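Local atomic coordinates of endo-1,4-beta-xylanase C (Paenibacillus barcinonensis, PDB entry 4XUO), a protein that hydrolyses internal beta-1,4-xylosidic linkages of xylan, the present chain being its first family 22 xylan-binding module, which lacks the catalytic domain. Residues K90-R95 with L134-S139; D105-A110 with G123-E128. All coordinates share one frame; numbering follows the deposited sequence.

Contact 1: residues K90-R95 with L134-S139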
loop_
_atom_site.group_PDB
_atom_site.type_symbol
_atom_site.label_atom_id
_atom_site.label_comp_id
_atom_site.label_asym_id
_atom_site.label_seq_id
_atom_site.Cartn_x
_atom_site.Cartn_y
_atom_site.Cartn_z
ATOM N N LYS A 90 3.777 -4.417 6.139
ATOM C CA LYS A 90 2.543 -5.049 5.634
ATOM C C LYS A 90 1.573 -4.025 5.118
ATOM O O LYS A 90 1.672 -2.837 5.498
ATOM C CB LYS A 90 1.856 -5.867 6.730
ATOM C CG LYS A 90 1.257 -5.084 7.889
ATOM C CD LYS A 90 0.658 -6.020 8.931
ATOM C CE LYS A 90 -0.488 -5.337 9.639
ATOM N NZ LYS A 90 -0.846 -5.999 10.898
ATOM N N PHE A 91 0.614 -4.476 4.305
ATOM C CA PHE A 91 -0.540 -3.643 3.934
ATOM C C PHE A 91 -1.725 -3.831 4.886
ATOM O O PHE A 91 -2.054 -4.943 5.226
ATOM C CB PHE A 91 -1.046 -4.023 2.547
ATOM C CG PHE A 91 -0.142 -3.619 1.410
ATOM C CD1 PHE A 91 0.082 -2.295 1.104
ATOM C CD2 PHE A 91 0.393 -4.604 0.557
ATOM C CE1 PHE A 91 0.877 -1.937 0.027
ATOM C CE2 PHE A 91 1.165 -4.244 -0.526
ATOM C CZ PHE A 91 1.418 -2.911 -0.781
ATOM N N THR A 92 -2.432 -2.757 5.248
ATOM C CA THR A 92 -3.623 -2.814 6.086
ATOM C C THR A 92 -4.703 -1.932 5.414
ATOM O O THR A 92 -4.377 -0.970 4.752
ATOM C CB THR A 92 -3.284 -2.239 7.480
ATOM O OG1 THR A 92 -2.264 -3.053 8.075
ATOM C CG2 THR A 92 -4.490 -2.209 8.404
ATOM N N VAL A 93 -5.967 -2.321 5.527
ATOM C CA VAL A 93 -7.109 -1.479 5.103
ATOM C C VAL A 93 -7.895 -1.013 6.344
ATOM O O VAL A 93 -8.407 -1.800 7.121
ATOM C CB VAL A 93 -8.025 -2.223 4.093
ATOM C CG1 VAL A 93 -9.228 -1.346 3.705
ATOM C CG2 VAL A 93 -7.230 -2.567 2.841
ATOM N N GLU A 94 -7.942 0.306 6.515
ATOM C CA GLU A 94 -8.805 0.955 7.494
ATOM C C GLU A 94 -10.169 1.194 6.828
ATOM O O GLU A 94 -10.247 1.853 5.805
ATOM C CB GLU A 94 -8.147 2.273 7.882
ATOM C CG GLU A 94 -8.987 3.239 8.681
ATOM C CD GLU A 94 -8.171 4.474 9.006
ATOM O OE1 GLU A 94 -8.084 5.381 8.160
ATOM O OE2 GLU A 94 -7.588 4.517 10.090
ATOM N N ARG A 95 -11.230 0.628 7.420
ATOM C CA ARG A 95 -12.566 0.525 6.821
ATOM C C ARG A 95 -13.629 1.112 7.774
ATOM O O ARG A 95 -13.616 0.831 8.963
ATOM C CB ARG A 95 -12.885 -0.956 6.534
ATOM C CG ARG A 95 -14.318 -1.214 6.051
ATOM C CD ARG A 95 -14.522 -2.613 5.462
ATOM N NE ARG A 95 -14.122 -3.614 6.434
ATOM C CZ ARG A 95 -14.904 -4.074 7.419
ATOM N NH1 ARG A 95 -16.182 -3.723 7.525
ATOM N NH2 ARG A 95 -14.413 -4.927 8.293
ATOM N N LEU A 134 -9.422 2.749 3.238
ATOM C CA LEU A 134 -8.125 3.375 3.095
ATOM C C LEU A 134 -7.014 2.336 3.261
ATOM O O LEU A 134 -6.859 1.740 4.329
ATOM C CB LEU A 134 -7.963 4.484 4.132
ATOM C CG LEU A 134 -6.573 5.079 3.971
ATOM C CD1 LEU A 134 -6.563 6.093 2.850
ATOM C CD2 LEU A 134 -5.998 5.586 5.280
ATOM N N LEU A 135 -6.261 2.122 2.189
ATOM C CA LEU A 135 -5.081 1.224 2.208
ATOM C C LEU A 135 -3.856 2.005 2.685
ATOM O O LEU A 135 -3.627 3.142 2.281
ATOM C CB LEU A 135 -4.833 0.707 0.784
ATOM C CG LEU A 135 -3.596 -0.189 0.590
ATOM C CD1 LEU A 135 -3.830 -1.468 1.339
ATOM C CD2 LEU A 135 -3.431 -0.463 -0.908
ATOM N N TYR A 136 -3.051 1.395 3.531
ATOM C CA TYR A 136 -1.763 1.964 3.896
ATOM C C TYR A 136 -0.707 0.894 4.103
ATOM O O TYR A 136 -1.021 -0.268 4.382
ATOM C CB TYR A 136 -1.836 2.939 5.097
ATOM C CG TYR A 136 -2.310 2.387 6.418
ATOM C CD1 TYR A 136 -3.658 2.122 6.634
ATOM C CD2 TYR A 136 -1.423 2.168 7.481
ATOM C CE1 TYR A 136 -4.105 1.639 7.833
ATOM C CE2 TYR A 136 -1.863 1.712 8.691
ATOM C CZ TYR A 136 -3.207 1.436 8.878
ATOM O OH TYR A 136 -3.658 0.970 10.094
ATOM N N LEU A 137 0.544 1.312 3.948
ATOM C CA LEU A 137 1.716 0.422 4.104
ATOM C C LEU A 137 2.441 0.846 5.386
ATOM O O LEU A 137 2.874 1.994 5.490
ATOM C CB LEU A 137 2.603 0.564 2.868
ATOM C CG LEU A 137 3.954 -0.144 2.845
ATOM C CD1 LEU A 137 3.785 -1.673 2.851
ATOM C CD2 LEU A 137 4.764 0.291 1.635
ATOM N N GLU A 138 2.558 -0.080 6.341
ATOM C CA GLU A 138 3.015 0.215 7.695
ATOM C C GLU A 138 4.043 -0.791 8.171
ATOM O O GLU A 138 4.096 -1.942 7.688
ATOM C CB GLU A 138 1.835 0.236 8.702
ATOM C CG GLU A 138 1.059 -1.095 8.866
ATOM C CD GLU A 138 -0.027 -1.056 9.966
ATOM O OE1 GLU A 138 -1.072 -1.746 9.826
ATOM O OE2 GLU A 138 0.152 -0.317 10.975
ATOM N N SER A 139 4.807 -0.354 9.168
ATOM C CA SER A 139 5.808 -1.180 9.854
ATOM C C SER A 139 5.680 -1.032 11.353
ATOM O O SER A 139 5.368 0.064 11.858
ATOM C CB SER A 139 7.225 -0.776 9.457
ATOM O OG SER A 139 8.205 -1.649 10.051
#
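Lys90-Glu138, Thr92-Tyr136 and Glu94-Leu134 are the hydrogen-bonded pairs of two antiparallel strands, 90-95 and 134-139, in one sheet of the beta-sandwich of this CBM22 xylan-binding module. Each pair is closed by two N-H...O=C bonds; Glu94 N to Leu134 O is 2.8 Å. Between them, the non-hydrogen-bonded pairs Phe91-Leu137 and Val93-Leu135 bring CA-H groups to carbonyl oxygens, Val93 CA lying 3.3 Å from Leu134 O.

The apolar contacts lie on the face carrying Phe91, Val93, Leu135 and Leu137, which is turned to the opposite sheet, where Leu121 meets both Phe91 and Leu137. Leu137 CD1 sits over one face of the Phe91 ring, offset toward its rim, and Leu135 CD1 bridges Phe91 CB and Val93 CG2.

The other face, with Thr92, Tyr136 and Glu138, is consistent with the one that takes up xylan in relatives of this family. Here Thr92 CB stands over the Tyr136 ring in a CH-pi contact, 4.2 Å from the centroid, while Glu94 CB meets the ring edge. Arg27 adds a cation-pi contact to this ring and a salt bridge to Glu94, whose carboxylate also binds Tyr104. Lys90 and Glu138 run side by side, but Lys90 NZ stays 4.4 Å from Glu138 OE1 and bonds instead to Gln106. With Thr92 OG1 beside its backbone N (chi1 -62°) and the Glu138 chain extended beyond CG, Thr92 OG1 lies 2.5 Å from Glu138 OE1, where it would donate a hydrogen bond, though so short a separation leaves the exact length doubtful.

Contact 2: residues D105-A110 with G123-E128; sequences DQVNAA and GQYSYE
The phenol of Tyr125 reaches Asp105 across the contact, its OH donating a 2.8 Å hydrogen bond to Asp105 OD2. The bond uses the anti lone pair of OD2, the one facing away from OD1, and the carboxylate plane is turned 35° from the ring. Tyr125 CG lies opposite its own backbone N (chi1 178°), which extends the ring toward strand 102-106. A water donates to the same OD2 at 2.9 Å and to Ser126 O at 2.7 Å, linking the carboxylate to the backbone beyond the tyrosine. Arg95 also forms a salt bridge to OD2, so three donors converge on one oxygen, an environment likely to favour the ionised acid.

The segments belong to opposing sheets of the beta-sandwich: 105-110 leaves the edge strand 102-106, whereas 123-128 begins within strand 119-125, and no backbone hydrogen bond joins them.

Van der Waals contacts flank the polar group. Asp105 CB lies in the plane of the Tyr125 ring, 3.6 Å from CE1 at its edge. Val107 CG2 approaches Tyr125 CD1 obliquely at 4.3 Å, and its other methyl, CG1, rests 3.8 Å from Gly123 O. At Gly123, CA faces Val107 O at 3.7 Å and Asn108 CB at 4.3 Å.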
loop_
_atom_site.group_PDB
_atom_site.type_symbol
_atom_site.label_atom_id
_atom_site.label_comp_id
_atom_site.label_asym_id
_atom_site.label_seq_id
_atom_site.Cartn_x
_atom_site.Cartn_y
_atom_site.Cartn_z
ATOM N N ASP A 105 -8.449 -4.157 8.824
ATOM C CA ASP A 105 -8.473 -5.445 8.114
ATOM C C ASP A 105 -7.069 -5.802 7.625
ATOM O O ASP A 105 -6.366 -4.962 7.063
ATOM C CB ASP A 105 -9.368 -5.349 6.855
ATOM C CG ASP A 105 -10.852 -5.108 7.142
ATOM O OD1 ASP A 105 -11.321 -5.261 8.282
ATOM O OD2 ASP A 105 -11.581 -4.746 6.180
ATOM N N GLN A 106 -6.648 -7.057 7.797
ATOM C CA GLN A 106 -5.312 -7.475 7.355
ATOM C C GLN A 106 -5.381 -7.920 5.875
ATOM O O GLN A 106 -6.367 -8.505 5.436
ATOM C CB GLN A 106 -4.715 -8.590 8.270
ATOM C CG GLN A 106 -3.394 -9.177 7.734
ATOM C CD GLN A 106 -2.338 -9.583 8.781
ATOM O OE1 GLN A 106 -1.821 -8.766 9.559
ATOM N NE2 GLN A 106 -1.984 -10.847 8.759
ATOM N N VAL A 107 -4.392 -7.528 5.091
ATOM C CA VAL A 107 -4.282 -7.926 3.698
ATOM C C VAL A 107 -3.285 -9.057 3.592
ATOM O O VAL A 107 -3.575 -10.095 3.001
ATOM C CB VAL A 107 -3.803 -6.757 2.846
ATOM C CG1 VAL A 107 -3.508 -7.177 1.404
ATOM C CG2 VAL A 107 -4.843 -5.661 2.906
ATOM N N ASN A 108 -2.105 -8.844 4.165
ATOM C CA ASN A 108 -1.010 -9.848 4.116
ATOM C C ASN A 108 -0.224 -9.950 5.407
ATOM O O ASN A 108 -0.189 -9.022 6.209
ATOM C CB ASN A 108 -0.037 -9.515 2.987
ATOM C CG ASN A 108 0.685 -8.167 3.186
ATOM O OD1 ASN A 108 0.103 -7.184 3.664
ATOM N ND2 ASN A 108 1.942 -8.115 2.803
ATOM N N ALA A 109 0.433 -11.080 5.607
ATOM C CA ALA A 109 1.321 -11.204 6.750
ATOM C C ALA A 109 2.515 -10.263 6.555
ATOM O O ALA A 109 3.009 -10.095 5.451
ATOM C CB ALA A 109 1.799 -12.649 6.910
ATOM N N ALA A 110 3.008 -9.663 7.620
ATOM C CA ALA A 110 4.166 -8.795 7.482
ATOM C C ALA A 110 5.404 -9.557 7.033
ATOM O O ALA A 110 5.635 -10.678 7.505
ATOM C CB ALA A 110 4.458 -8.072 8.761
ATOM N N GLY A 123 -1.397 -9.870 -1.142
ATOM C CA GLY A 123 -2.461 -10.547 -0.456
ATOM C C GLY A 123 -3.808 -10.235 -1.117
ATOM O O GLY A 123 -3.943 -9.194 -1.787
ATOM N N GLN A 124 -4.769 -11.138 -0.925
ATOM C CA GLN A 124 -6.158 -10.879 -1.309
ATOM C C GLN A 124 -6.931 -10.050 -0.267
ATOM O O GLN A 124 -6.596 -10.013 0.932
ATOM C CB GLN A 124 -6.843 -12.176 -1.650
ATOM C CG GLN A 124 -6.349 -12.715 -2.957
ATOM C CD GLN A 124 -7.062 -13.959 -3.377
ATOM O OE1 GLN A 124 -8.064 -14.336 -2.771
ATOM N NE2 GLN A 124 -6.524 -14.630 -4.390
ATOM N N TYR A 125 -7.947 -9.340 -0.736
ATOM C CA TYR A 125 -8.783 -8.546 0.137
ATOM C C TYR A 125 -10.230 -8.500 -0.402
ATOM O O TYR A 125 -10.453 -8.516 -1.629
ATOM C CB TYR A 125 -8.220 -7.113 0.220
ATOM C CG TYR A 125 -9.067 -6.208 1.080
ATOM C CD1 TYR A 125 -9.036 -6.313 2.444
ATOM C CD2 TYR A 125 -9.967 -5.313 0.518
ATOM C CE1 TYR A 125 -9.833 -5.525 3.245
ATOM C CE2 TYR A 125 -10.781 -4.536 1.313
ATOM C CZ TYR A 125 -10.696 -4.647 2.682
ATOM O OH TYR A 125 -11.491 -3.893 3.502
ATOM N N SER A 126 -11.156 -8.432 0.547
ATOM C CA SER A 126 -12.585 -8.177 0.314
ATOM C C SER A 126 -13.241 -7.666 1.584
ATOM O O SER A 126 -12.736 -7.874 2.689
ATOM C CB SER A 126 -13.272 -9.468 -0.110
ATOM O OG SER A 126 -13.257 -10.460 0.910
ATOM N N TYR A 127 -14.403 -7.053 1.436
ATOM C CA TYR A 127 -15.215 -6.654 2.578
ATOM C C TYR A 127 -16.690 -6.905 2.301
ATOM O O TYR A 127 -17.128 -6.886 1.128
ATOM C CB TYR A 127 -14.994 -5.179 2.930
ATOM C CG TYR A 127 -15.639 -4.200 1.980
ATOM C CD1 TYR A 127 -15.093 -3.934 0.719
ATOM C CD2 TYR A 127 -16.794 -3.536 2.335
ATOM C CE1 TYR A 127 -15.703 -3.036 -0.156
ATOM C CE2 TYR A 127 -17.405 -2.644 1.464
ATOM C CZ TYR A 127 -16.858 -2.389 0.232
ATOM O OH TYR A 127 -17.520 -1.499 -0.629
ATOM N N GLU A 128 -17.444 -7.045 3.384
ATOM C CA GLU A 128 -18.889 -7.366 3.317
ATOM C C GLU A 128 -19.798 -6.181 3.576
ATOM O O GLU A 128 -20.929 -6.155 3.083
ATOM C CB GLU A 128 -19.229 -8.452 4.335
ATOM C CG GLU A 128 -18.390 -9.714 4.217
ATOM C CD GLU A 128 -18.683 -10.704 5.329
ATOM O OE1 GLU A 128 -17.827 -10.876 6.225
ATOM O OE2 GLU A 128 -19.779 -11.299 5.317
HETATM O O HOH W 1 -12.955 -7.100 5.283
#

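Following the chain from the N terminus, six strands come before strand 87-96, which then turns into strand 102-106 beside it; the chain leaves that strand through 105-110. After the short strand 111-113 it crosses to the other sheet, where strand 119-125 carries the start of 123-128 and closes the smaller loop at contact 2. Only then does strand 132-139 return to pair with 90-95, so contact 1 closes a larger loop that encloses the first. Contact 1 ties strands within one sheet; contact 2 joins that sheet's edge to its partner. The two meet through Arg95 with Asp105, a probable hydrogen bond from Phe91 N to Asn108 OD1, and Val93 packed against Tyr125.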